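Local atomic coordinates of translation initiation factor eIF2B, subunit delta (Archaeoglobus fulgidus, PDB entry 1T5O), a protein that probably catalyses the interconversion of 5-methylthioribose 1-phosphate and 5-methylthioribulose 1-phosphate, an isomerisation step in methionine biosynthesis. Residues Gly165-Val170 with Lys228-Ala233; Ile181-Cys186 with Asp205-Thr210; Ala185-Pro190 with Leu211-Met216; Glu287-Cys292 with Val304-Phe309. One frame throughout, in Å; residues are numbered along the deposited sequence.

Interaction 1: residues Gly165-Val170 with Lys228-Ala233; sequences GTALGV and KVIVGA
This contact lays the first turn of helix 167-176 against strand 228-231 of the central mixed sheet in the Rossmann-like domain. It is a small, buried, mainly apolar contact of helix on sheet. Thr166 sits at the N-cap position, and Ala167 starts the helix with its methyl group directed at the strand. Ala167 CB rests 3.6 Å from Ile230 CG2. The same methyl lies 3.6 Å from Val231 C, so it also touches the strand backbone. Ile230 carries the other half of the contact with its second branch. Its CG1 is anti to the carbonyl carbon (chi1 -53°) and its chain is extended, which sends CD1 on to Val170. There Val170 CG1 is met at 3.6 Å by CD1 of Ile230, the two side chains crossing obliquely, so both branches of Ile230 are in use. An alanine here would lose CG2, CG1 and CD1 and would probably leave the Ala167 methyl and Val170 CG1 with less to pack on from this strand. Gly232 CA lies 4.3 Å from Thr166 OG1. Val231 points away from the helix and lies near Asn243, a predicted substrate-binding residue. With only carbon contacts at its centre, the helix is held to this strand by close fit and burial rather than by polar bonds.

Interaction 2: residues Ile181-Cys186 with Asp205-Thr210; sequences IRVIAC and DGIDVT
Strands 182-186 and 208-210 run parallel, with axes 4.6 Å apart at closest approach and N-to-C directions 32° apart. They are the two strands of a right-handed beta-alpha-beta unit whose helix is 193-204. A Schellman motif with Gly206 at C-prime ends that helix and turns the chain into the second strand. The ladder has three backbone bonds. Val183 N donates to Asp208 O at 2.8 Å, from above the carbonyl plane. Thr210 N returns a bond to Val183 O, in the carbonyl plane. Ala185 N reaches Thr210 O nearly along the C=O axis, at 2.8 Å. On the face of Val183 and Val209 the side chains are buried under helix 193-204. Val209 holds CG1 in the crowded position between N and the carbonyl carbon (chi1 64°), which places CG2 3.8 Å from Ala185 CB. The Val183 and Val209 side chains cross obliquely, with Val183 CG1 4.2 Å from Val209 CG2. On the other face Arg182 and Asp208 lie side by side and point the same way. They touch through Arg182 CG and Asp208 OD1, while the guanidinium is turned to a salt bridge with Glu180. Thr210 pairs with a strand of the second subunit, so the sheet continues across the interface. Two waters bridge the strands: one links Ile181 O to Asp208 N, and the other lies 2.9 Å from Val183 O and 2.7 Å from Thr210 OG1.

Interaction 3: residues Ala185-Pro190 with Leu211-Met216; sequences ACETRP and LITDSM
The parallel pairing of strands 182-186 and 208-212 ends here, and the end-to-end directions of residues 185-189 and 211-214 are 47° apart. Ile212 N donates to Ala185 O at 3.1 Å, and Glu187 N donates to Ile212 O nearly along the C=O axis. These are the C-terminal ends of the two strands of a beta-alpha-beta unit, the edge where Rossmann-like folds usually place their active site. Beyond the strands a carboxylate takes over from the backbone. Asp214 has CG anti to its carbonyl carbon (chi1 -51°), so the group reaches the turn after Cys186. Its two oxygens grip successive backbone N-H groups, each with its syn lone pair. Asp214 OD1 accepts from Thr188 N at 2.7 Å. Asp214 OD2 accepts from Arg189 N at 2.8 Å in an almost straight bond. This two-pronged grip would fix the rotation of the carboxylate and probably stabilise its charge. Thr188 OG1 turns back to Cys186 O and also bonds Cys154 N; Cys154 is the predicted transition-state stabiliser, and the predicted substrate residues Gln193 and Lys244 lie close by. At the dimer interface Glu187 forms a salt bridge with Arg189 of the second subunit, and Arg189 forms one with Glu187 of the second subunit. Cys186 SG packs on Ile212 CD1 at 4.0 Å. A water donates to Glu187 OE2 at 2.5 Å, accepts from Asp214 N at 3.0 Å and donates weakly to Asp214 OD2.

Interaction 4: residues Glu287-Cys292 with Val304-Phe309; sequences EELIFC and VYNPAF
One polar bond joins the two segments. Asn306 ND2 donates to Glu288 OE1 at 3.2 Å with an N-H...O angle of 160°. The acceptor lies close to the amide plane of Asn306, but the donor stands above the carboxylate plane, and the two flat groups are turned 73° apart. Glu288 is extended beyond CG, with CG anti to its carbonyl carbon, and its side chain crosses Asn306 at about a right angle. Asn306 ND2 also makes a weak bond to Pro285 O. The backbone N of Asn306 bonds Glu283 OE1, so both its backbone and its side chain have partners beyond Glu288.

The contact joins a short, weakly bonded helical turn, 287-290, to the loop between strands 303-304 and 309-313. Both belong to a part of the chain at the dimer interface. Val304 pairs with a strand of the second subunit, and Cys292 forms a disulfide with Cys292 of that subunit.

The apolar contacts centre on Leu289. Its CG lies 3.8 Å from Val304 CG1, and the two side chains cross obliquely. Leu289 CD2 lies against the amide of Asn306, 3.6 Å from Asn306 CG. An alanine here would remove the amide, and would probably leave Glu288 without this tie to the loop and Leu289 CD2 with less to pack on. Ile290 CD1 adds a looser touch to Val304 CG2 at 4.3 Å.

Following the chain from the N terminus, interaction 1 opens at helix 167-176 and closes at strand 228-231. Interactions 2 and 3 both lie within that loop. They start from the same strand, 182-186, share Ala185 and Cys186, and continue one another along strand 208-212. They touch through Ile184 CG2 and Ile212 CD1. Interaction 4 follows in series, closing a short loop between residues 292 and 304. It meets interaction 3 through Pro190, which packs on Glu288, Leu289 and Asn306. Interactions 1 to 3 all reach the same sheet: interaction 1 packs helix 167-176 on it, and interactions 2 and 3 pair strands 182-186 and 208-212. Interactions 2, 3 and 4 all reach the second subunit.

Interaction 1: residues Gly165-Val170 with Lys228-Ala233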
loop_
_atom_site.group_PDB
_atom_site.type_symbol
_atom_site.label_atom_id
_atom_site.label_comp_id
_atom_site.label_asym_id
_atom_site.label_seq_id
_atom_site.Cartn_x
_atom_site.Cartn_y
_atom_site.Cartn_z
ATOM N N GLY A 165 -4.985 -22.783 -9.345
ATOM C CA GLY A 165 -4.723 -21.941 -8.194
ATOM C C GLY A 165 -5.269 -22.458 -6.870
ATOM O O GLY A 165 -6.019 -23.427 -6.830
ATOM N N THR A 166 -4.895 -21.809 -5.772
ATOM C CA THR A 166 -5.420 -22.226 -4.471
ATOM C C THR A 166 -6.605 -21.310 -4.128
ATOM O O THR A 166 -7.741 -21.691 -4.354
ATOM C CB THR A 166 -4.335 -22.149 -3.391
ATOM O OG1 THR A 166 -3.747 -20.842 -3.406
ATOM C CG2 THR A 166 -3.257 -23.185 -3.670
ATOM N N ALA A 167 -6.358 -20.105 -3.616
ATOM C CA ALA A 167 -7.475 -19.191 -3.292
ATOM C C ALA A 167 -8.332 -18.813 -4.522
ATOM O O ALA A 167 -9.565 -18.778 -4.454
ATOM C CB ALA A 167 -6.930 -17.903 -2.606
ATOM N N LEU A 168 -7.672 -18.510 -5.634
ATOM C CA LEU A 168 -8.369 -18.162 -6.871
ATOM C C LEU A 168 -8.915 -19.448 -7.528
ATOM O O LEU A 168 -9.797 -19.392 -8.391
ATOM C CB LEU A 168 -7.421 -17.388 -7.825
ATOM C CG LEU A 168 -6.891 -16.058 -7.218
ATOM C CD1 LEU A 168 -6.125 -15.261 -8.297
ATOM C CD2 LEU A 168 -8.085 -15.196 -6.688
ATOM N N GLY A 169 -8.385 -20.600 -7.107
ATOM C CA GLY A 169 -8.877 -21.870 -7.614
ATOM C C GLY A 169 -10.270 -22.094 -7.023
ATOM O O GLY A 169 -11.142 -22.710 -7.655
ATOM N N VAL A 170 -10.484 -21.592 -5.808
ATOM C CA VAL A 170 -11.793 -21.712 -5.138
ATOM C C VAL A 170 -12.807 -20.840 -5.878
ATOM O O VAL A 170 -13.980 -21.205 -6.038
ATOM C CB VAL A 170 -11.706 -21.250 -3.663
ATOM C CG1 VAL A 170 -13.115 -21.088 -3.067
ATOM C CG2 VAL A 170 -10.895 -22.280 -2.839
ATOM N N LYS A 228 -16.721 -12.174 1.432
ATOM C CA LYS A 228 -15.779 -13.092 2.048
ATOM C C LYS A 228 -14.382 -12.747 1.600
ATOM O O LYS A 228 -14.184 -12.092 0.583
ATOM C CB LYS A 228 -16.047 -14.556 1.626
ATOM C CG LYS A 228 -17.458 -14.905 1.124
ATOM C CD LYS A 228 -17.969 -16.098 1.917
ATOM C CE LYS A 228 -19.118 -16.803 1.250
ATOM N NZ LYS A 228 -20.382 -16.199 1.563
ATOM N N VAL A 229 -13.413 -13.206 2.379
ATOM C CA VAL A 229 -12.019 -13.001 2.040
ATOM C C VAL A 229 -11.425 -14.391 1.826
ATOM O O VAL A 229 -11.704 -15.302 2.603
ATOM C CB VAL A 229 -11.223 -12.340 3.208
ATOM C CG1 VAL A 229 -9.768 -12.196 2.801
ATOM C CG2 VAL A 229 -11.811 -10.964 3.567
ATOM N N ILE A 230 -10.634 -14.564 0.774
ATOM C CA ILE A 230 -9.944 -15.846 0.574
ATOM C C ILE A 230 -8.505 -15.535 0.163
ATOM O O ILE A 230 -8.263 -14.833 -0.821
ATOM C CB ILE A 230 -10.573 -16.772 -0.535
ATOM C CG1 ILE A 230 -12.072 -16.997 -0.291
ATOM C CG2 ILE A 230 -9.875 -18.153 -0.488
ATOM C CD1 ILE A 230 -12.753 -17.927 -1.367
ATOM N N VAL A 231 -7.558 -16.023 0.951
ATOM C CA VAL A 231 -6.151 -15.803 0.652
ATOM C C VAL A 231 -5.443 -17.153 0.638
ATOM O O VAL A 231 -6.015 -18.189 1.012
ATOM C CB VAL A 231 -5.453 -14.895 1.713
ATOM C CG1 VAL A 231 -6.085 -13.495 1.694
ATOM C CG2 VAL A 231 -5.538 -15.534 3.102
ATOM N N GLY A 232 -4.205 -17.154 0.168
ATOM C CA GLY A 232 -3.454 -18.397 0.163
ATOM C C GLY A 232 -2.568 -18.376 1.405
ATOM O O GLY A 232 -2.791 -17.565 2.322
ATOM N N ALA A 233 -1.568 -19.252 1.437
ATOM C CA ALA A 233 -0.650 -19.325 2.570
ATOM C C ALA A 233 0.731 -19.764 2.126
ATOM O O ALA A 233 0.875 -20.552 1.195
ATOM C CB ALA A 233 -1.147 -20.309 3.593
#

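Interaction 2: residues Ile181-Cys186 with Asp205-Thr210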
loop_
_atom_site.group_PDB
_atom_site.type_symbol
_atom_site.label_atom_id
_atom_site.label_comp_id
_atom_site.label_asym_id
_atom_site.label_seq_id
_atom_site.Cartn_x
_atom_site.Cartn_y
_atom_site.Cartn_z
ATOM N N ILE A 181 -19.556 -14.846 -9.279
ATOM C CA ILE A 181 -18.606 -14.419 -8.262
ATOM C C ILE A 181 -17.780 -13.260 -8.829
ATOM O O ILE A 181 -17.349 -13.304 -9.975
ATOM C CB ILE A 181 -17.614 -15.585 -7.844
ATOM C CG1 ILE A 181 -18.386 -16.810 -7.331
ATOM C CG2 ILE A 181 -16.641 -15.086 -6.735
ATOM C CD1 ILE A 181 -19.174 -16.556 -6.077
ATOM N N ARG A 182 -17.573 -12.224 -8.028
ATOM C CA ARG A 182 -16.754 -11.086 -8.432
ATOM C C ARG A 182 -15.606 -10.987 -7.419
ATOM O O ARG A 182 -15.751 -11.372 -6.256
ATOM C CB ARG A 182 -17.561 -9.795 -8.400
ATOM C CG ARG A 182 -18.679 -9.725 -9.428
ATOM C CD ARG A 182 -19.302 -8.342 -9.396
ATOM N NE ARG A 182 -20.657 -8.335 -8.869
ATOM C CZ ARG A 182 -21.037 -8.927 -7.740
ATOM N NH1 ARG A 182 -20.154 -9.594 -6.999
ATOM N NH2 ARG A 182 -22.305 -8.851 -7.346
ATOM N N VAL A 183 -14.471 -10.464 -7.848
ATOM C CA VAL A 183 -13.324 -10.381 -6.948
ATOM C C VAL A 183 -12.831 -8.960 -6.741
ATOM O O VAL A 183 -12.851 -8.151 -7.672
ATOM C CB VAL A 183 -12.144 -11.219 -7.519
ATOM C CG1 VAL A 183 -10.855 -11.015 -6.690
ATOM C CG2 VAL A 183 -12.546 -12.705 -7.557
ATOM N N ILE A 184 -12.425 -8.651 -5.512
ATOM C CA ILE A 184 -11.813 -7.366 -5.260
ATOM C C ILE A 184 -10.379 -7.758 -4.911
ATOM O O ILE A 184 -10.149 -8.497 -3.965
ATOM C CB ILE A 184 -12.471 -6.620 -4.113
ATOM C CG1 ILE A 184 -13.864 -6.143 -4.563
ATOM C CG2 ILE A 184 -11.572 -5.421 -3.681
ATOM C CD1 ILE A 184 -14.662 -5.464 -3.463
ATOM N N ALA A 185 -9.413 -7.248 -5.665
ATOM C CA ALA A 185 -8.011 -7.594 -5.445
ATOM C C ALA A 185 -7.162 -6.446 -4.915
ATOM O O ALA A 185 -7.152 -5.357 -5.497
ATOM C CB ALA A 185 -7.396 -8.099 -6.759
ATOM N N CYS A 186 -6.443 -6.689 -3.820
ATOM C CA CYS A 186 -5.535 -5.682 -3.262
ATOM C C CYS A 186 -4.267 -5.665 -4.098
ATOM O O CYS A 186 -3.736 -6.731 -4.410
ATOM C CB CYS A 186 -5.197 -6.037 -1.816
ATOM S SG CYS A 186 -6.645 -5.817 -0.797
ATOM N N ASP A 205 -9.350 -14.871 -17.710
ATOM C CA ASP A 205 -10.352 -15.928 -17.603
ATOM C C ASP A 205 -11.797 -15.440 -17.515
ATOM O O ASP A 205 -12.713 -16.232 -17.284
ATOM C CB ASP A 205 -10.018 -16.835 -16.397
ATOM C CG ASP A 205 -8.653 -17.457 -16.515
ATOM O OD1 ASP A 205 -7.996 -17.266 -17.580
ATOM O OD2 ASP A 205 -8.216 -18.126 -15.555
ATOM N N GLY A 206 -12.011 -14.138 -17.691
ATOM C CA GLY A 206 -13.359 -13.599 -17.657
ATOM C C GLY A 206 -14.011 -13.508 -16.293
ATOM O O GLY A 206 -15.235 -13.548 -16.177
ATOM N N ILE A 207 -13.210 -13.403 -15.239
ATOM C CA ILE A 207 -13.773 -13.266 -13.900
ATOM C C ILE A 207 -13.709 -11.790 -13.502
ATOM O O ILE A 207 -12.649 -11.177 -13.605
ATOM C CB ILE A 207 -12.988 -14.142 -12.912
ATOM C CG1 ILE A 207 -13.124 -15.607 -13.379
ATOM C CG2 ILE A 207 -13.501 -13.932 -11.501
ATOM C CD1 ILE A 207 -12.521 -16.657 -12.470
ATOM N N ASP A 208 -14.843 -11.220 -13.085
ATOM C CA ASP A 208 -14.890 -9.800 -12.697
ATOM C C ASP A 208 -13.915 -9.522 -11.552
ATOM O O ASP A 208 -13.862 -10.272 -10.573
ATOM C CB ASP A 208 -16.287 -9.387 -12.240
ATOM C CG ASP A 208 -17.297 -9.362 -13.375
ATOM O OD1 ASP A 208 -18.509 -9.189 -13.091
ATOM O OD2 ASP A 208 -16.889 -9.509 -14.549
ATOM N N VAL A 209 -13.138 -8.462 -11.699
ATOM C CA VAL A 209 -12.174 -8.062 -10.678
ATOM C C VAL A 209 -12.044 -6.538 -10.639
ATOM O O VAL A 209 -12.020 -5.860 -11.684
ATOM C CB VAL A 209 -10.762 -8.696 -10.920
ATOM C CG1 VAL A 209 -10.166 -8.181 -12.247
ATOM C CG2 VAL A 209 -9.800 -8.357 -9.720
ATOM N N THR A 210 -11.992 -6.007 -9.420
ATOM C CA THR A 210 -11.808 -4.581 -9.187
ATOM C C THR A 210 -10.531 -4.460 -8.334
ATOM O O THR A 210 -10.364 -5.173 -7.338
ATOM C CB THR A 210 -13.020 -3.974 -8.443
ATOM O OG1 THR A 210 -14.197 -4.235 -9.205
ATOM C CG2 THR A 210 -12.870 -2.460 -8.284
HETATM O O HOH W 1 -17.379 -12.784 -12.499
HETATM O O HOH W 2 -15.140 -6.761 -8.755
#

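Interaction 3: residues Ala185-Pro190 with Leu211-Met216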
loop_
_atom_site.group_PDB
_atom_site.type_symbol
_atom_site.label_atom_id
_atom_site.label_comp_id
_atom_site.label_asym_id
_atom_site.label_seq_id
_atom_site.Cartn_x
_atom_site.Cartn_y
_atom_site.Cartn_z
ATOM N N ALA A 185 -9.413 -7.248 -5.665
ATOM C CA ALA A 185 -8.011 -7.594 -5.445
ATOM C C ALA A 185 -7.162 -6.446 -4.915
ATOM O O ALA A 185 -7.152 -5.357 -5.497
ATOM C CB ALA A 185 -7.396 -8.099 -6.759
ATOM N N CYS A 186 -6.443 -6.689 -3.820
ATOM C CA CYS A 186 -5.535 -5.682 -3.262
ATOM C C CYS A 186 -4.267 -5.665 -4.098
ATOM O O CYS A 186 -3.736 -6.731 -4.410
ATOM C CB CYS A 186 -5.197 -6.037 -1.816
ATOM S SG CYS A 186 -6.645 -5.817 -0.797
ATOM N N GLU A 187 -3.766 -4.470 -4.439
ATOM C CA GLU A 187 -2.594 -4.373 -5.301
ATOM C C GLU A 187 -1.414 -5.149 -4.744
ATOM O O GLU A 187 -0.617 -5.674 -5.506
ATOM C CB GLU A 187 -2.212 -2.907 -5.576
ATOM C CG GLU A 187 -1.481 -2.218 -4.445
ATOM C CD GLU A 187 -1.050 -0.790 -4.802
ATOM O OE1 GLU A 187 -0.736 -0.520 -5.988
ATOM O OE2 GLU A 187 -1.000 0.057 -3.879
ATOM N N THR A 188 -1.339 -5.235 -3.416
ATOM C CA THR A 188 -0.300 -5.971 -2.698
ATOM C C THR A 188 1.116 -5.376 -2.816
ATOM O O THR A 188 1.970 -5.893 -3.534
ATOM C CB THR A 188 -0.271 -7.484 -3.137
ATOM O OG1 THR A 188 -1.603 -8.017 -3.080
ATOM C CG2 THR A 188 0.644 -8.315 -2.196
ATOM N N ARG A 189 1.359 -4.288 -2.096
ATOM C CA ARG A 189 2.683 -3.656 -2.100
ATOM C C ARG A 189 3.688 -4.557 -1.352
ATOM O O ARG A 189 3.280 -5.417 -0.601
ATOM C CB ARG A 189 2.583 -2.281 -1.439
ATOM C CG ARG A 189 1.788 -1.287 -2.296
ATOM C CD ARG A 189 2.598 -0.899 -3.490
ATOM N NE ARG A 189 3.767 -0.123 -3.068
ATOM C CZ ARG A 189 4.841 0.084 -3.821
ATOM N NH1 ARG A 189 4.916 -0.433 -5.046
ATOM N NH2 ARG A 189 5.843 0.816 -3.350
ATOM N N PRO A 190 5.002 -4.387 -1.584
ATOM C CA PRO A 190 5.607 -3.416 -2.507
ATOM C C PRO A 190 5.903 -3.981 -3.912
ATOM O O PRO A 190 6.399 -3.252 -4.766
ATOM C CB PRO A 190 6.893 -3.023 -1.784
ATOM C CG PRO A 190 7.343 -4.349 -1.254
ATOM C CD PRO A 190 6.031 -4.929 -0.672
ATOM N N LEU A 211 -9.653 -3.558 -8.752
ATOM C CA LEU A 211 -8.339 -3.305 -8.142
ATOM C C LEU A 211 -8.429 -2.169 -7.144
ATOM O O LEU A 211 -8.995 -1.116 -7.445
ATOM C CB LEU A 211 -7.358 -2.885 -9.241
ATOM C CG LEU A 211 -5.846 -3.179 -9.250
ATOM C CD1 LEU A 211 -5.142 -2.060 -9.936
ATOM C CD2 LEU A 211 -5.287 -3.404 -7.877
ATOM N N ILE A 212 -7.864 -2.379 -5.956
ATOM C CA ILE A 212 -7.861 -1.347 -4.903
ATOM C C ILE A 212 -6.510 -1.387 -4.262
ATOM O O ILE A 212 -5.758 -2.337 -4.474
ATOM C CB ILE A 212 -8.875 -1.630 -3.757
ATOM C CG1 ILE A 212 -8.587 -2.990 -3.071
ATOM C CG2 ILE A 212 -10.270 -1.614 -4.291
ATOM C CD1 ILE A 212 -9.437 -3.201 -1.790
ATOM N N THR A 213 -6.185 -0.343 -3.504
ATOM C CA THR A 213 -4.926 -0.319 -2.791
ATOM C C THR A 213 -5.131 -1.250 -1.561
ATOM O O THR A 213 -6.277 -1.567 -1.193
ATOM C CB THR A 213 -4.625 1.143 -2.359
ATOM O OG1 THR A 213 -3.272 1.255 -1.958
ATOM C CG2 THR A 213 -5.490 1.545 -1.237
ATOM N N ASP A 214 -4.049 -1.694 -0.930
ATOM C CA ASP A 214 -4.175 -2.559 0.260
ATOM C C ASP A 214 -4.884 -1.844 1.405
ATOM O O ASP A 214 -5.691 -2.440 2.138
ATOM C CB ASP A 214 -2.778 -3.023 0.746
ATOM C CG ASP A 214 -1.959 -3.621 -0.367
ATOM O OD1 ASP A 214 -2.557 -4.333 -1.191
ATOM O OD2 ASP A 214 -0.729 -3.391 -0.413
ATOM N N SER A 215 -4.587 -0.558 1.540
ATOM C CA SER A 215 -5.165 0.267 2.583
ATOM C C SER A 215 -6.680 0.440 2.423
ATOM O O SER A 215 -7.373 0.813 3.388
ATOM C CB SER A 215 -4.511 1.655 2.573
ATOM O OG SER A 215 -4.982 2.389 1.439
ATOM N N MET A 216 -7.203 0.195 1.219
ATOM C CA MET A 216 -8.646 0.352 0.985
ATOM C C MET A 216 -9.450 -0.812 1.530
ATOM O O MET A 216 -10.673 -0.826 1.415
ATOM C CB MET A 216 -8.953 0.516 -0.518
ATOM C CG MET A 216 -8.701 1.917 -1.042
ATOM S SD MET A 216 -8.513 1.958 -2.845
ATOM C CE MET A 216 -7.725 3.532 -3.079
HETATM O O HOH W 3 -1.239 -0.810 -1.580
#

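Interaction 4: residues Glu287-Cys292 with Val304-Phe309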
loop_
_atom_site.group_PDB
_atom_site.type_symbol
_atom_site.label_atom_id
_atom_site.label_comp_id
_atom_site.label_asym_id
_atom_site.label_seq_id
_atom_site.Cartn_x
_atom_site.Cartn_y
_atom_site.Cartn_z
ATOM N N GLU A 287 15.178 -1.480 -1.638
ATOM C CA GLU A 287 14.874 -0.670 -2.822
ATOM C C GLU A 287 13.440 -0.836 -3.324
ATOM O O GLU A 287 12.955 -0.007 -4.085
ATOM C CB GLU A 287 15.873 -0.933 -3.959
ATOM C CG GLU A 287 15.633 -2.165 -4.820
ATOM C CD GLU A 287 16.237 -2.007 -6.224
ATOM O OE1 GLU A 287 16.815 -2.994 -6.754
ATOM O OE2 GLU A 287 16.125 -0.896 -6.804
ATOM N N GLU A 288 12.764 -1.895 -2.882
ATOM C CA GLU A 288 11.389 -2.140 -3.285
ATOM C C GLU A 288 10.468 -1.039 -2.767
ATOM O O GLU A 288 9.342 -0.907 -3.242
ATOM C CB GLU A 288 10.920 -3.523 -2.769
ATOM C CG GLU A 288 11.685 -4.701 -3.383
ATOM C CD GLU A 288 11.220 -6.065 -2.865
ATOM O OE1 GLU A 288 10.417 -6.133 -1.896
ATOM O OE2 GLU A 288 11.665 -7.081 -3.439
ATOM N N LEU A 289 10.934 -0.257 -1.791
ATOM C CA LEU A 289 10.134 0.855 -1.247
ATOM C C LEU A 289 10.647 2.231 -1.690
ATOM O O LEU A 289 9.985 3.247 -1.481
ATOM C CB LEU A 289 10.171 0.856 0.282
ATOM C CG LEU A 289 9.282 -0.050 1.148
ATOM C CD1 LEU A 289 7.871 0.466 1.135
ATOM C CD2 LEU A 289 9.353 -1.469 0.658
ATOM N N ILE A 290 11.832 2.256 -2.289
ATOM C CA ILE A 290 12.486 3.504 -2.669
ATOM C C ILE A 290 12.257 3.913 -4.125
ATOM O O ILE A 290 12.224 5.091 -4.453
ATOM C CB ILE A 290 14.023 3.398 -2.331
ATOM C CG1 ILE A 290 14.182 3.304 -0.802
ATOM C CG2 ILE A 290 14.804 4.628 -2.852
ATOM C CD1 ILE A 290 15.602 3.045 -0.311
ATOM N N PHE A 291 12.077 2.923 -4.982
ATOM C CA PHE A 291 11.852 3.144 -6.395
ATOM C C PHE A 291 10.612 2.376 -6.821
ATOM O O PHE A 291 10.283 1.343 -6.233
ATOM C CB PHE A 291 13.049 2.612 -7.191
ATOM C CG PHE A 291 14.201 3.559 -7.267
ATOM C CD1 PHE A 291 14.205 4.588 -8.206
ATOM C CD2 PHE A 291 15.275 3.443 -6.388
ATOM C CE1 PHE A 291 15.267 5.491 -8.266
ATOM C CE2 PHE A 291 16.344 4.347 -6.437
ATOM C CZ PHE A 291 16.336 5.369 -7.377
ATOM N N CYS A 292 9.923 2.895 -7.830
ATOM C CA CYS A 292 8.757 2.214 -8.391
ATOM C C CYS A 292 8.918 2.376 -9.887
ATOM O O CYS A 292 8.667 3.451 -10.440
ATOM C CB CYS A 292 7.447 2.837 -7.947
ATOM S SG CYS A 292 6.159 1.589 -8.066
ATOM N N VAL A 304 14.300 1.553 5.852
ATOM C CA VAL A 304 13.140 0.775 5.415
ATOM C C VAL A 304 12.956 -0.518 6.239
ATOM O O VAL A 304 13.927 -1.189 6.576
ATOM C CB VAL A 304 13.325 0.398 3.924
ATOM C CG1 VAL A 304 12.225 -0.517 3.430
ATOM C CG2 VAL A 304 13.393 1.644 3.091
ATOM N N TYR A 305 11.720 -0.825 6.613
ATOM C CA TYR A 305 11.407 -2.081 7.293
ATOM C C TYR A 305 10.537 -2.753 6.240
ATOM O O TYR A 305 9.441 -2.253 5.906
ATOM C CB TYR A 305 10.632 -1.839 8.588
ATOM C CG TYR A 305 10.178 -3.118 9.237
ATOM C CD1 TYR A 305 11.088 -4.150 9.514
ATOM C CD2 TYR A 305 8.834 -3.326 9.534
ATOM C CE1 TYR A 305 10.655 -5.372 10.070
ATOM C CE2 TYR A 305 8.395 -4.534 10.086
ATOM C CZ TYR A 305 9.305 -5.538 10.345
ATOM O OH TYR A 305 8.854 -6.712 10.851
ATOM N N ASN A 306 11.016 -3.866 5.684
ATOM C CA ASN A 306 10.308 -4.551 4.593
ATOM C C ASN A 306 10.166 -6.070 4.797
ATOM O O ASN A 306 10.696 -6.857 4.017
ATOM C CB ASN A 306 11.067 -4.232 3.267
ATOM C CG ASN A 306 10.333 -4.688 2.000
ATOM O OD1 ASN A 306 9.117 -4.871 1.985
ATOM N ND2 ASN A 306 11.091 -4.855 0.913
ATOM N N PRO A 307 9.460 -6.503 5.864
ATOM C CA PRO A 307 9.291 -7.946 6.095
ATOM C C PRO A 307 8.580 -8.607 4.911
ATOM O O PRO A 307 7.698 -8.006 4.299
ATOM C CB PRO A 307 8.448 -8.002 7.364
ATOM C CG PRO A 307 7.567 -6.720 7.210
ATOM C CD PRO A 307 8.600 -5.705 6.764
ATOM N N ALA A 308 8.940 -9.849 4.607
ATOM C CA ALA A 308 8.344 -10.544 3.464
ATOM C C ALA A 308 6.956 -11.108 3.749
ATOM O O ALA A 308 6.131 -11.223 2.842
ATOM C CB ALA A 308 9.289 -11.690 2.983
ATOM N N PHE A 309 6.710 -11.471 5.000
ATOM C CA PHE A 309 5.431 -12.046 5.396
ATOM C C PHE A 309 5.022 -11.523 6.751
ATOM O O PHE A 309 5.797 -10.855 7.439
ATOM C CB PHE A 309 5.554 -13.576 5.599
ATOM C CG PHE A 309 6.249 -14.307 4.479
ATOM C CD1 PHE A 309 7.602 -14.596 4.560
ATOM C CD2 PHE A 309 5.540 -14.704 3.351
ATOM C CE1 PHE A 309 8.249 -15.271 3.531
ATOM C CE2 PHE A 309 6.170 -15.377 2.315
ATOM C CZ PHE A 309 7.530 -15.664 2.401
#